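Local coordinates for protein fructose transport system repressor FruR (Pseudomonas putida, PDB 3O74) that probably regulates transcription as a DNA-binding repressor and activator of the LacI family, with fructose 1-phosphate as its preferred effector, at residues F161-Q167 with L191-D197; L211-D216 with L225-A231. All coordinates share one frame; numbering follows the deposited sequence.

Contact 1 (F161-Q167 with L191-D197); sequences FSRECGQ and LLQGVFD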
# COMPACT_ATOMS: atom_id res chain seq x y z
N PHE B 161 -2.23 -10.14 -11.31
CA PHE B 161 -1.93 -8.71 -11.23
C PHE B 161 -0.67 -8.53 -10.40
O PHE B 161 -0.73 -8.21 -9.21
CB PHE B 161 -3.09 -7.94 -10.61
CG PHE B 161 -4.33 -7.89 -11.48
CD1 PHE B 161 -4.36 -7.11 -12.62
CD2 PHE B 161 -5.46 -8.62 -11.14
CE1 PHE B 161 -5.49 -7.05 -13.41
CE2 PHE B 161 -6.60 -8.57 -11.92
CZ PHE B 161 -6.62 -7.78 -13.06
N SER B 162 0.48 -8.75 -11.03
CA SER B 162 1.76 -8.66 -10.33
C SER B 162 2.80 -7.99 -11.21
O SER B 162 2.68 -7.96 -12.43
CB SER B 162 2.26 -10.04 -9.92
OG SER B 162 2.77 -10.76 -11.04
N ARG B 163 3.83 -7.46 -10.56
CA ARG B 163 4.94 -6.82 -11.25
C ARG B 163 5.62 -7.80 -12.20
O ARG B 163 5.85 -7.47 -13.36
CB ARG B 163 5.93 -6.31 -10.21
CG ARG B 163 7.11 -5.55 -10.77
CD ARG B 163 7.81 -4.82 -9.63
NE ARG B 163 9.13 -4.35 -10.02
CZ ARG B 163 9.93 -3.65 -9.22
NH1 ARG B 163 9.53 -3.34 -7.99
NH2 ARG B 163 11.12 -3.25 -9.65
N GLU B 164 5.93 -8.99 -11.71
CA GLU B 164 6.63 -9.99 -12.53
C GLU B 164 5.80 -10.44 -13.73
O GLU B 164 6.35 -10.75 -14.79
CB GLU B 164 7.06 -11.19 -11.69
CG GLU B 164 7.77 -12.28 -12.50
CD GLU B 164 8.39 -13.36 -11.63
OE1 GLU B 164 8.16 -14.55 -11.92
OE2 GLU B 164 9.10 -13.02 -10.66
N CYS B 165 4.48 -10.48 -13.57
CA CYS B 165 3.60 -10.84 -14.68
C CYS B 165 3.67 -9.77 -15.76
O CYS B 165 3.75 -10.07 -16.95
CB CYS B 165 2.17 -11.02 -14.20
SG CYS B 165 1.03 -11.69 -15.43
N GLY B 166 3.64 -8.51 -15.34
CA GLY B 166 3.76 -7.39 -16.27
C GLY B 166 5.09 -7.43 -17.00
O GLY B 166 5.16 -7.17 -18.20
N GLN B 167 6.15 -7.75 -16.27
CA GLN B 167 7.47 -7.86 -16.88
C GLN B 167 7.51 -8.98 -17.91
O GLN B 167 8.04 -8.81 -19.01
CB GLN B 167 8.53 -8.10 -15.79
CG GLN B 167 9.96 -8.18 -16.29
CD GLN B 167 10.94 -8.47 -15.16
OE1 GLN B 167 10.59 -9.11 -14.17
NE2 GLN B 167 12.18 -8.02 -15.32
N LEU B 191 0.94 -3.92 -13.07
CA LEU B 191 1.40 -4.48 -14.34
C LEU B 191 2.33 -3.50 -15.03
O LEU B 191 3.32 -3.90 -15.63
CB LEU B 191 0.23 -4.84 -15.26
CG LEU B 191 -0.64 -6.02 -14.81
CD1 LEU B 191 -1.89 -6.14 -15.68
CD2 LEU B 191 0.16 -7.31 -14.82
N LEU B 192 2.01 -2.21 -14.95
CA LEU B 192 2.87 -1.18 -15.52
C LEU B 192 4.26 -1.22 -14.89
O LEU B 192 5.26 -0.94 -15.54
CB LEU B 192 2.26 0.21 -15.32
CG LEU B 192 3.05 1.37 -15.94
CD1 LEU B 192 3.14 1.22 -17.46
CD2 LEU B 192 2.46 2.72 -15.56
N GLN B 193 4.32 -1.56 -13.60
CA GLN B 193 5.60 -1.63 -12.90
C GLN B 193 6.51 -2.66 -13.54
O GLN B 193 7.72 -2.45 -13.64
CB GLN B 193 5.38 -1.99 -11.43
CG GLN B 193 4.70 -0.91 -10.62
CD GLN B 193 4.64 -1.27 -9.15
OE1 GLN B 193 5.67 -1.47 -8.51
NE2 GLN B 193 3.43 -1.37 -8.62
N GLY B 194 5.93 -3.78 -13.95
CA GLY B 194 6.69 -4.82 -14.62
C GLY B 194 7.14 -4.34 -15.99
O GLY B 194 8.25 -4.63 -16.42
N VAL B 195 6.27 -3.59 -16.65
CA VAL B 195 6.60 -2.98 -17.93
C VAL B 195 7.84 -2.10 -17.77
O VAL B 195 8.76 -2.15 -18.59
CB VAL B 195 5.43 -2.16 -18.49
CG1 VAL B 195 5.91 -1.23 -19.59
CG2 VAL B 195 4.31 -3.07 -18.99
N PHE B 196 7.86 -1.29 -16.72
CA PHE B 196 9.01 -0.42 -16.46
C PHE B 196 10.28 -1.22 -16.24
O PHE B 196 11.37 -0.78 -16.62
CB PHE B 196 8.75 0.49 -15.25
CG PHE B 196 7.74 1.58 -15.51
CD1 PHE B 196 7.50 2.02 -16.80
CD2 PHE B 196 7.05 2.16 -14.47
CE1 PHE B 196 6.58 3.03 -17.05
CE2 PHE B 196 6.13 3.18 -14.70
CZ PHE B 196 5.90 3.61 -16.00
N ASP B 197 10.17 -2.38 -15.61
CA ASP B 197 11.33 -3.24 -15.40
C ASP B 197 11.90 -3.68 -16.74
O ASP B 197 13.12 -3.68 -16.94
CB ASP B 197 10.96 -4.47 -14.57
CG ASP B 197 10.73 -4.14 -13.12
OD1 ASP B 197 11.37 -3.19 -12.61
OD2 ASP B 197 9.91 -4.83 -12.48
O HOH W 1 9.71 -7.47 -12.34
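G166 and G194 bring together two consecutive helices of an alpha/beta lobe with the periplasmic-binding-protein fold seen in LacI-family regulators. The first turn of helix 163-177 crosses helix 189-201 at -53°, with the axes of the short segments 6.3 Å apart. The two glycines allow this closeness. With no side chain between them, the backbones meet through three CA-H...O contacts: G194 CA to R163 O (3.1 Å), G166 CA to L191 O, and Q167 CA to G194 O.

The apolar part gathers round L191. CD2 of L191 reaches 3.5 Å from S162 O and also lies alongside C165 CB, while CD1 of the same residue meets F161 CD1 obliquely. S162 is the N-cap, its OG accepting from C165 N.

The charged part lies round D197, nearly two turns further along helix 189-201. R163, with CG anti to its backbone N (chi1 -177°) and an extended chain, runs across the side of D197, passing CB of Q193. Its guanidinium grips the carboxylate side-on, the two planes nearly coplanar (23° apart). R163 NE reaches D197 OD2 at 2.6 Å, almost straight; R163 NH2 reaches D197 OD1 at 3.0 Å, more bent. Both oxygens use their syn lone pairs. Q218 of the second subunit packs on R163 and donates from NE2 to Q193 O and, weakly, to D197 OD1, so the salt bridge borders the dimer interface. Water 1 donates to both D197 OD2, at 2.7 Å, and Q167 OE1, at 2.6 Å.

Contact 2 (L211-D216 with L225-A231); sequences LGTFGD and LPVNAMA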
# COMPACT_ATOMS: atom_id res chain seq x y z
N LEU B 211 2.12 5.67 -23.33
CA LEU B 211 1.70 4.82 -22.22
C LEU B 211 0.41 5.28 -21.54
O LEU B 211 0.22 6.47 -21.29
CB LEU B 211 2.79 4.72 -21.16
CG LEU B 211 4.00 3.84 -21.44
CD1 LEU B 211 4.95 3.88 -20.26
CD2 LEU B 211 3.56 2.41 -21.73
N GLY B 212 -0.44 4.32 -21.22
CA GLY B 212 -1.65 4.58 -20.47
C GLY B 212 -1.93 3.43 -19.52
O GLY B 212 -1.68 2.27 -19.86
N THR B 213 -2.45 3.74 -18.34
CA THR B 213 -2.66 2.73 -17.32
C THR B 213 -3.88 3.02 -16.45
O THR B 213 -4.33 4.16 -16.35
CB THR B 213 -1.43 2.59 -16.40
OG1 THR B 213 -1.60 1.46 -15.53
CG2 THR B 213 -1.25 3.85 -15.56
N PHE B 214 -4.42 1.97 -15.83
CA PHE B 214 -5.38 2.13 -14.76
C PHE B 214 -4.62 2.34 -13.46
O PHE B 214 -3.52 1.82 -13.29
CB PHE B 214 -6.29 0.91 -14.66
CG PHE B 214 -7.40 0.90 -15.66
CD1 PHE B 214 -7.14 0.73 -17.01
CD2 PHE B 214 -8.72 1.05 -15.25
CE1 PHE B 214 -8.18 0.72 -17.93
CE2 PHE B 214 -9.75 1.04 -16.16
CZ PHE B 214 -9.48 0.88 -17.50
N GLY B 215 -5.22 3.09 -12.55
CA GLY B 215 -4.52 3.45 -11.33
C GLY B 215 -3.54 4.57 -11.63
O GLY B 215 -3.39 5.00 -12.77
N ASP B 216 -2.87 5.06 -10.59
CA ASP B 216 -1.97 6.18 -10.75
C ASP B 216 -0.92 6.12 -9.66
O ASP B 216 -1.03 5.35 -8.71
CB ASP B 216 -2.75 7.49 -10.67
CG ASP B 216 -1.93 8.68 -11.13
OD1 ASP B 216 -0.81 8.48 -11.65
OD2 ASP B 216 -2.41 9.83 -10.98
N LEU B 225 9.16 9.91 -19.28
CA LEU B 225 8.14 9.24 -20.07
C LEU B 225 6.77 9.51 -19.48
O LEU B 225 6.45 9.01 -18.40
CB LEU B 225 8.42 7.74 -20.10
CG LEU B 225 7.42 6.85 -20.85
CD1 LEU B 225 7.11 7.44 -22.21
CD2 LEU B 225 7.96 5.44 -20.97
N PRO B 226 5.95 10.30 -20.18
CA PRO B 226 4.62 10.67 -19.68
C PRO B 226 3.65 9.50 -19.74
O PRO B 226 3.60 8.78 -20.74
CB PRO B 226 4.18 11.78 -20.64
CG PRO B 226 4.92 11.50 -21.90
CD PRO B 226 6.24 10.92 -21.49
N VAL B 227 2.87 9.31 -18.68
CA VAL B 227 1.90 8.23 -18.63
C VAL B 227 0.51 8.75 -18.27
O VAL B 227 0.32 9.38 -17.23
CB VAL B 227 2.32 7.17 -17.58
CG1 VAL B 227 1.29 6.06 -17.48
CG2 VAL B 227 3.69 6.60 -17.91
N ASN B 228 -0.47 8.49 -19.14
CA ASN B 228 -1.86 8.80 -18.83
C ASN B 228 -2.44 7.77 -17.88
O ASN B 228 -2.23 6.57 -18.05
CB ASN B 228 -2.69 8.87 -20.11
CG ASN B 228 -2.45 10.15 -20.89
OD1 ASN B 228 -1.70 11.02 -20.46
ND2 ASN B 228 -3.09 10.26 -22.04
N ALA B 229 -3.18 8.23 -16.87
CA ALA B 229 -3.68 7.34 -15.83
C ALA B 229 -5.15 7.58 -15.50
O ALA B 229 -5.60 8.71 -15.42
CB ALA B 229 -2.82 7.46 -14.58
N MSE B 230 -5.88 6.48 -15.29
CA MSE B 230 -7.28 6.54 -14.87
C MSE B 230 -7.39 6.08 -13.42
O MSE B 230 -7.38 4.88 -13.16
CB MSE B 230 -8.13 5.64 -15.76
CG MSE B 230 -8.46 6.22 -17.13
SE MSE B 230 -9.85 7.58 -17.01
CE MSE B 230 -10.15 7.85 -18.91
N ALA B 231 -7.50 7.03 -12.49
CA ALA B 231 -7.51 6.71 -11.07
C ALA B 231 -8.93 6.55 -10.49
O ALA B 231 -9.86 7.23 -10.90
CB ALA B 231 -6.74 7.76 -10.29
O HOH W 2 4.12 8.11 -23.24
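L211, T213 and M230 carry much of this parallel pairing of strands 210-214 and 227-231, a core piece of the Rossmann-like sheet. L211 buries the most surface. Its CG stands anti to the carbonyl carbon (chi1 -75°), and CD1 touches both L225 and V227. The approach to L225 CD2 is tight, 3.5 Å from L211 CD1, the two side chains crossing at about a right angle; V227 CG2 lies 3.8 Å from the same methyl. On the backbone, L211 O accepts from N228 N (3.0 Å), and water 2 joins L211 N to P226 O.

T213 is gripped by its backbone on either side of A229: its N donates to N228 O at 2.9 Å, nearly head-on to the carbonyl, and its O accepts from M230 N in the carbonyl plane. OG1 lies anti to the backbone N (chi1 -172°), where it donates to F214 O and also bonds to T186 OG1. CG2 is thereby left to meet V227 CG1 obliquely at 3.9 Å.

M230, a selenomethionine, projects from the opposite face, beside F214. Its chain bends at chi2 and leads away from strand 210-214, so its contact is made mostly near the backbone. M230 O takes G215 N at 2.9 Å from above the carbonyl plane, and also R263 NH1. Beyond the strand end, the buried G215 O has no polar partner and rests 3.1 Å from A229 CB, while D216 CB packs on A231 CB.

Strand 183-186 pairs with G212 and F214 on the other edge of strand 210-214, away from strand 227-231, and strand 257-266 with A229 and A231 beyond strand 227-231. Helix 189-201 covers L211, T213 and V227; helix 104-116 covers F214 and M230.

Along the chain the contacts come one after the other, and helix 189-201 leads from one to the other: it packs on helix 163-177 in contact 1, then the chain turns back into strand 210-214 of contact 2. Their centres lie about 14 Å apart in the same lobe. L192 and F196, which take no part in the contact with helix 163-177, bridge them: F196 CE1 sits 3.7 Å from L211 CD1, and L192 CD2 touches T213 CG2 and V227 CG1. Contact 1 thus belongs to the helical layer over the sheet, bordering the second subunit, and contact 2 to the sheet beneath, so helix 189-201 connects the dimer surface with the buried strands.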